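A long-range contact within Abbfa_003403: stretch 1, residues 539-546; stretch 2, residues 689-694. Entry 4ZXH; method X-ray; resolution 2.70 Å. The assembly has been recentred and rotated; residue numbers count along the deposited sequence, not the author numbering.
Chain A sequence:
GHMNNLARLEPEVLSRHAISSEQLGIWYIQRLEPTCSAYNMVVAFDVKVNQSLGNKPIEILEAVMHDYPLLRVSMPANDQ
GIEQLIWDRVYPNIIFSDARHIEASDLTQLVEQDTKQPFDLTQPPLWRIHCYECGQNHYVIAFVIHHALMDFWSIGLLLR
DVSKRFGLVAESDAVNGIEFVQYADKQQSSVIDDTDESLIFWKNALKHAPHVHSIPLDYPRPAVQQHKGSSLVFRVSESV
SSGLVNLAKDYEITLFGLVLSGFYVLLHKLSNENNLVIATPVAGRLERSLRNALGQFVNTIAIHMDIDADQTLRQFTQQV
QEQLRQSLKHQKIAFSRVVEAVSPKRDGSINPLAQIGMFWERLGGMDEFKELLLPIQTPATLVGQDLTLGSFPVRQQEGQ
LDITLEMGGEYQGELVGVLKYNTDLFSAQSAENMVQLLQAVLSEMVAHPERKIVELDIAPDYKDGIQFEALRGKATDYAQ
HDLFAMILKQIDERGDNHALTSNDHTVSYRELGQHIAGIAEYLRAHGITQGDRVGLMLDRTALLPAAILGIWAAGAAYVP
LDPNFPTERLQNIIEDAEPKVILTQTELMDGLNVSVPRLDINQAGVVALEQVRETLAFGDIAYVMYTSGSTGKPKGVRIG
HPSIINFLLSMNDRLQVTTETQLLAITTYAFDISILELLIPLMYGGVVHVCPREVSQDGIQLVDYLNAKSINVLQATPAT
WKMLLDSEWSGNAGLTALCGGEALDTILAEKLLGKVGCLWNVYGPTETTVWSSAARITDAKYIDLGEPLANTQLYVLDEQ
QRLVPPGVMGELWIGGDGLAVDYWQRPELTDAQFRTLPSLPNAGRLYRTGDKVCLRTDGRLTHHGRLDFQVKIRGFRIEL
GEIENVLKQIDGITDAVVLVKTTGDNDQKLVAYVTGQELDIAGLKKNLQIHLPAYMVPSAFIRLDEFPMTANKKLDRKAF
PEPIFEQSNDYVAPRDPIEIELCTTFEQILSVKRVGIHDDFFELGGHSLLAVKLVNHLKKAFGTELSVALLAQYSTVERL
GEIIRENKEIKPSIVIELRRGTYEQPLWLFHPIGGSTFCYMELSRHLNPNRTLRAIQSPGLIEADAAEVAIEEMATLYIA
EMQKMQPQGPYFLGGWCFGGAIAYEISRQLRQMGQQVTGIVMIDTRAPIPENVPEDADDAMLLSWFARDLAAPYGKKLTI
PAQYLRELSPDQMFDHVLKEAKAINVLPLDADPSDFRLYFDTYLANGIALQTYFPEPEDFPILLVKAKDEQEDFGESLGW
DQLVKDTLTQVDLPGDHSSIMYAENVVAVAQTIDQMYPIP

Stretch 1, residues 539-546: DRTALLPA
Stretch 2, residues 689-694: HVCPRE

This is a small, mixed contact in which one side-chain-to-backbone hydrogen bond, from Arg540 to the carbonyl of Cys691, is backed by apolar packing around Val690, between residues at least 145 positions apart in sequence wherever they touch. The two stretches together bury 284 Å², and Val690 (96 Å²) and Arg540 (89 Å²) account for about two thirds of it.

Stretch 1 starts as a loop and ends as a helix that continues later in the chain. Asp539 is extended (phi/psi -87/160), Arg540 lies at -75/83 and Thr541 at -114/-173; Ala542 then turns (-77/-16), Leu543 follows at -66/-22, and Leu544, Pro545 and Ala546 are helical (-64/-55, -57/-37, -65/-36). A weak backbone bond from Thr541 N to Asp539 O, 2.7 Å, spans Arg540. Thr541 points its CA-to-CB bond away from stretch 2 and, with chi1 at 59° (p), its OG1 accepts from Leu543 N at 3.2 Å, a capping bond before the helix. Its carbonyl O also accepts a weak bond from Leu544 N, at 3.4 Å.

Stretch 2 leaves a strand at His689 and Val690 (-89/105, -78/109), stays extended through Cys691 (-83/121) and Pro692 (-58/150), and turns at Arg693 and Glu694 (-69/-35, -66/-27). In register, the closest CA atoms are those of Arg540 and Pro692, 5.5 Å apart.

The polar link depends on the Arg540 rotamer. Its CA-to-CB bond points toward stretch 2, and chi1 -61° (m), chi2 -173° (t), chi3 65° (p) and chi4 75° carry the guanidinium back to Cys691. Arg540 NE donates to Cys691 O over 2.9 Å with an N-H...O angle of 153°. The carbonyl lies at the guanidinium edge, near its plane, as suits donation from NE. NH1 and NH2 are hydrogen-bonded elsewhere in the structure, so all three guanidinium nitrogens are engaged. Cys691 contributes through its backbone: its CA-to-CB bond points sideways, and with chi1 -175° (t) its side chain comes no nearer to stretch 1 than 5.2 Å, from Cys691 CB to Arg540 NE.

The apolar part centres on buried Val690, which points toward stretch 1 with chi1 -179° (t). Its CG1 lies 3.3 Å from Thr541 O, 3.9 Å from Arg540 C and 4.1 Å from Arg540 CB, so this methyl packs against backbone as well as side chain. Val690 CG2 meets the ring of buried Pro545 at CG, 4.0 Å away; the ring is C-gamma exo and its CA-to-CB bond points toward stretch 2. The compact branched valine thus touches both the loop and the first part of the helix.

Beyond Cys691 the packing thins. Arg540 CB approaches Pro692 CA at 4.4 Å, while the proline CB points away. Arg540 CD lies 4.1 Å from Arg693 CB, an aliphatic approach; the Arg693 side chain, extended with chi1 to chi3 all t and chi4 -97°, leads its charged end away. The long arginine at 540 therefore serves both parts of the contact, through its methylenes and its NE.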

ATOM      1  N   ASP A 539     -31.480  15.938  33.645  1.00 41.44           N
ATOM      2  CA  ASP A 539     -31.577  14.589  33.075  1.00 37.63           C
ATOM      3  C   ASP A 539     -32.428  14.639  31.819  1.00 42.61           C
ATOM      4  O   ASP A 539     -33.205  15.574  31.632  1.00 49.01           O
ATOM      5  CB  ASP A 539     -32.187  13.597  34.062  1.00 39.94           C
ATOM      6  CG  ASP A 539     -31.157  12.977  34.987  1.00 51.12           C
ATOM      7  OD1 ASP A 539     -29.986  12.848  34.569  1.00 53.59           O
ATOM      8  OD2 ASP A 539     -31.517  12.619  36.136  1.00 59.01           O
ATOM      9  N   ARG A 540     -32.300  13.635  30.961  1.00 39.80           N
ATOM     10  CA  ARG A 540     -33.018  13.667  29.694  1.00 44.00           C
ATOM     11  C   ARG A 540     -34.500  13.372  29.873  1.00 49.49           C
ATOM     12  O   ARG A 540     -34.952  12.246  29.690  1.00 60.30           O
ATOM     13  CB  ARG A 540     -32.386  12.692  28.700  1.00 42.35           C
ATOM     14  CG  ARG A 540     -30.949  13.050  28.394  1.00 42.32           C
ATOM     15  CD  ARG A 540     -30.380  12.211  27.294  1.00 37.29           C
ATOM     16  NE  ARG A 540     -31.055  12.439  26.023  1.00 38.15           N
ATOM     17  CZ  ARG A 540     -30.888  13.511  25.254  1.00 42.62           C
ATOM     18  NH1 ARG A 540     -30.065  14.489  25.616  1.00 44.19           N
ATOM     19  NH2 ARG A 540     -31.554  13.603  24.110  1.00 47.27           N
ATOM     20  N   THR A 541     -35.254  14.400  30.232  1.00 46.76           N
ATOM     21  CA  THR A 541     -36.695  14.268  30.400  1.00 50.69           C
ATOM     22  C   THR A 541     -37.375  15.103  29.349  1.00 52.88           C
ATOM     23  O   THR A 541     -36.710  15.658  28.479  1.00 51.51           O
ATOM     24  CB  THR A 541     -37.168  14.736  31.778  1.00 48.93           C
ATOM     25  OG1 THR A 541     -36.800  16.115  31.956  1.00 56.04           O
ATOM     26  CG2 THR A 541     -36.533  13.898  32.857  1.00 44.71           C
ATOM     27  N   ALA A 542     -38.695  15.210  29.451  1.00 56.33           N
ATOM     28  CA  ALA A 542     -39.462  16.074  28.562  1.00 57.85           C
ATOM     29  C   ALA A 542     -39.328  17.536  28.988  1.00 54.72           C
ATOM     30  O   ALA A 542     -39.632  18.440  28.225  1.00 56.60           O
ATOM     31  CB  ALA A 542     -40.920  15.651  28.540  1.00 63.78           C
ATOM     32  N   LEU A 543     -38.861  17.763  30.208  1.00 55.06           N
ATOM     33  CA  LEU A 543     -38.591  19.117  30.666  1.00 58.02           C
ATOM     34  C   LEU A 543     -37.439  19.769  29.897  1.00 60.48           C
ATOM     35  O   LEU A 543     -37.343  20.997  29.869  1.00 58.73           O
ATOM     36  CB  LEU A 543     -38.275  19.125  32.169  1.00 63.20           C
ATOM     37  CG  LEU A 543     -39.440  18.933  33.149  1.00 63.92           C
ATOM     38  CD1 LEU A 543     -38.950  18.620  34.562  1.00 61.30           C
ATOM     39  CD2 LEU A 543     -40.343  20.160  33.149  1.00 58.28           C
ATOM     40  N   LEU A 544     -36.571  18.959  29.277  1.00 58.22           N
ATOM     41  CA  LEU A 544     -35.335  19.475  28.669  1.00 42.36           C
ATOM     42  C   LEU A 544     -35.614  20.442  27.512  1.00 35.71           C
ATOM     43  O   LEU A 544     -35.143  21.584  27.552  1.00 30.95           O
ATOM     44  CB  LEU A 544     -34.424  18.326  28.220  1.00 38.84           C
ATOM     45  CG  LEU A 544     -33.133  18.629  27.443  1.00 36.41           C
ATOM     46  CD1 LEU A 544     -32.290  19.683  28.140  1.00 26.41           C
ATOM     47  CD2 LEU A 544     -32.317  17.338  27.276  1.00 35.41           C
ATOM     48  N   PRO A 545     -36.393  20.021  26.496  1.00 35.56           N
ATOM     49  CA  PRO A 545     -36.706  21.038  25.481  1.00 27.86           C
ATOM     50  C   PRO A 545     -37.382  22.257  26.074  1.00 31.51           C
ATOM     51  O   PRO A 545     -37.104  23.383  25.649  1.00 37.55           O
ATOM     52  CB  PRO A 545     -37.657  20.307  24.525  1.00 35.83           C
ATOM     53  CG  PRO A 545     -37.256  18.854  24.655  1.00 42.79           C
ATOM     54  CD  PRO A 545     -36.908  18.689  26.117  1.00 40.91           C
ATOM     55  N   ALA A 546     -38.251  22.041  27.059  1.00 34.62           N
ATOM     56  CA  ALA A 546     -38.955  23.152  27.701  1.00 34.87           C
ATOM     57  C   ALA A 546     -37.992  24.086  28.463  1.00 39.23           C
ATOM     58  O   ALA A 546     -38.174  25.303  28.476  1.00 38.46           O
ATOM     59  CB  ALA A 546     -40.026  22.621  28.630  1.00 32.85           C
ATOM     60  N   HIS A 689     -39.147  12.801  20.462  1.00 42.47           N
ATOM     61  CA  HIS A 689     -38.957  11.732  21.431  1.00 43.10           C
ATOM     62  C   HIS A 689     -37.639  11.959  22.167  1.00 47.22           C
ATOM     63  O   HIS A 689     -36.554  11.759  21.605  1.00 45.97           O
ATOM     64  CB  HIS A 689     -38.974  10.369  20.743  1.00 40.68           C
ATOM     65  CG  HIS A 689     -40.277  10.057  20.077  1.00 48.80           C
ATOM     66  ND1 HIS A 689     -41.224   9.231  20.643  1.00 58.05           N
ATOM     67  CD2 HIS A 689     -40.803  10.487  18.907  1.00 52.55           C
ATOM     68  CE1 HIS A 689     -42.274   9.157  19.845  1.00 62.99           C
ATOM     69  NE2 HIS A 689     -42.045   9.913  18.786  1.00 59.57           N
ATOM     70  N   VAL A 690     -37.727  12.411  23.415  1.00 44.18           N
ATOM     71  CA  VAL A 690     -36.523  12.581  24.215  1.00 41.32           C
ATOM     72  C   VAL A 690     -36.071  11.221  24.739  1.00 47.45           C
ATOM     73  O   VAL A 690     -36.710  10.620  25.603  1.00 53.39           O
ATOM     74  CB  VAL A 690     -36.732  13.556  25.378  1.00 31.15           C
ATOM     75  CG1 VAL A 690     -35.449  13.715  26.151  1.00 29.81           C
ATOM     76  CG2 VAL A 690     -37.184  14.896  24.855  1.00 30.48           C
ATOM     77  N   CYS A 691     -34.967  10.735  24.185  1.00 44.88           N
ATOM     78  CA  CYS A 691     -34.479   9.396  24.482  1.00 40.63           C
ATOM     79  C   CYS A 691     -33.660   9.352  25.764  1.00 43.93           C
ATOM     80  O   CYS A 691     -32.641  10.037  25.874  1.00 45.94           O
ATOM     81  CB  CYS A 691     -33.634   8.874  23.322  1.00 34.69           C
ATOM     82  SG  CYS A 691     -33.122   7.171  23.543  1.00 47.87           S
ATOM     83  N   PRO A 692     -34.093   8.533  26.733  1.00 48.55           N
ATOM     84  CA  PRO A 692     -33.328   8.407  27.978  1.00 49.24           C
ATOM     85  C   PRO A 692     -31.911   7.953  27.670  1.00 52.90           C
ATOM     86  O   PRO A 692     -31.657   7.260  26.685  1.00 59.99           O
ATOM     87  CB  PRO A 692     -34.092   7.346  28.773  1.00 42.57           C
ATOM     88  CG  PRO A 692     -35.424   7.245  28.112  1.00 49.36           C
ATOM     89  CD  PRO A 692     -35.216   7.584  26.676  1.00 52.16           C
ATOM     90  N   ARG A 693     -30.985   8.367  28.509  1.00 50.99           N
ATOM     91  CA  ARG A 693     -29.589   8.188  28.205  1.00 49.59           C
ATOM     92  C   ARG A 693     -29.216   6.722  28.258  1.00 58.04           C
ATOM     93  O   ARG A 693     -28.400   6.257  27.465  1.00 64.15           O
ATOM     94  CB  ARG A 693     -28.751   9.008  29.171  1.00 52.13           C
ATOM     95  CG  ARG A 693     -27.294   8.879  28.971  1.00 57.13           C
ATOM     96  CD  ARG A 693     -26.584   9.717  29.988  1.00 67.39           C
ATOM     97  NE  ARG A 693     -25.140   9.531  29.914  1.00 80.34           N
ATOM     98  CZ  ARG A 693     -24.459   8.701  30.696  1.00 87.27           C
ATOM     99  NH1 ARG A 693     -25.100   7.981  31.616  1.00 85.84           N
ATOM    100  NH2 ARG A 693     -23.141   8.594  30.556  1.00 89.17           N
ATOM    101  N   GLU A 694     -29.832   5.979  29.172  1.00 60.76           N
ATOM    102  CA  GLU A 694     -29.509   4.559  29.299  1.00 65.76           C
ATOM    103  C   GLU A 694     -29.928   3.776  28.061  1.00 65.80           C
ATOM    104  O   GLU A 694     -29.343   2.747  27.749  1.00 71.69           O
ATOM    105  CB  GLU A 694     -30.157   3.952  30.550  1.00 77.77           C
ATOM    106  CG  GLU A 694     -29.355   4.188  31.833  1.00 92.30           C
ATOM    107  CD  GLU A 694     -30.152   3.923  33.106  1.00108.61           C
ATOM    108  OE1 GLU A 694     -31.342   3.547  33.010  1.00118.51           O
ATOM    109  OE2 GLU A 694     -29.582   4.091  34.208  1.00108.91           O
TER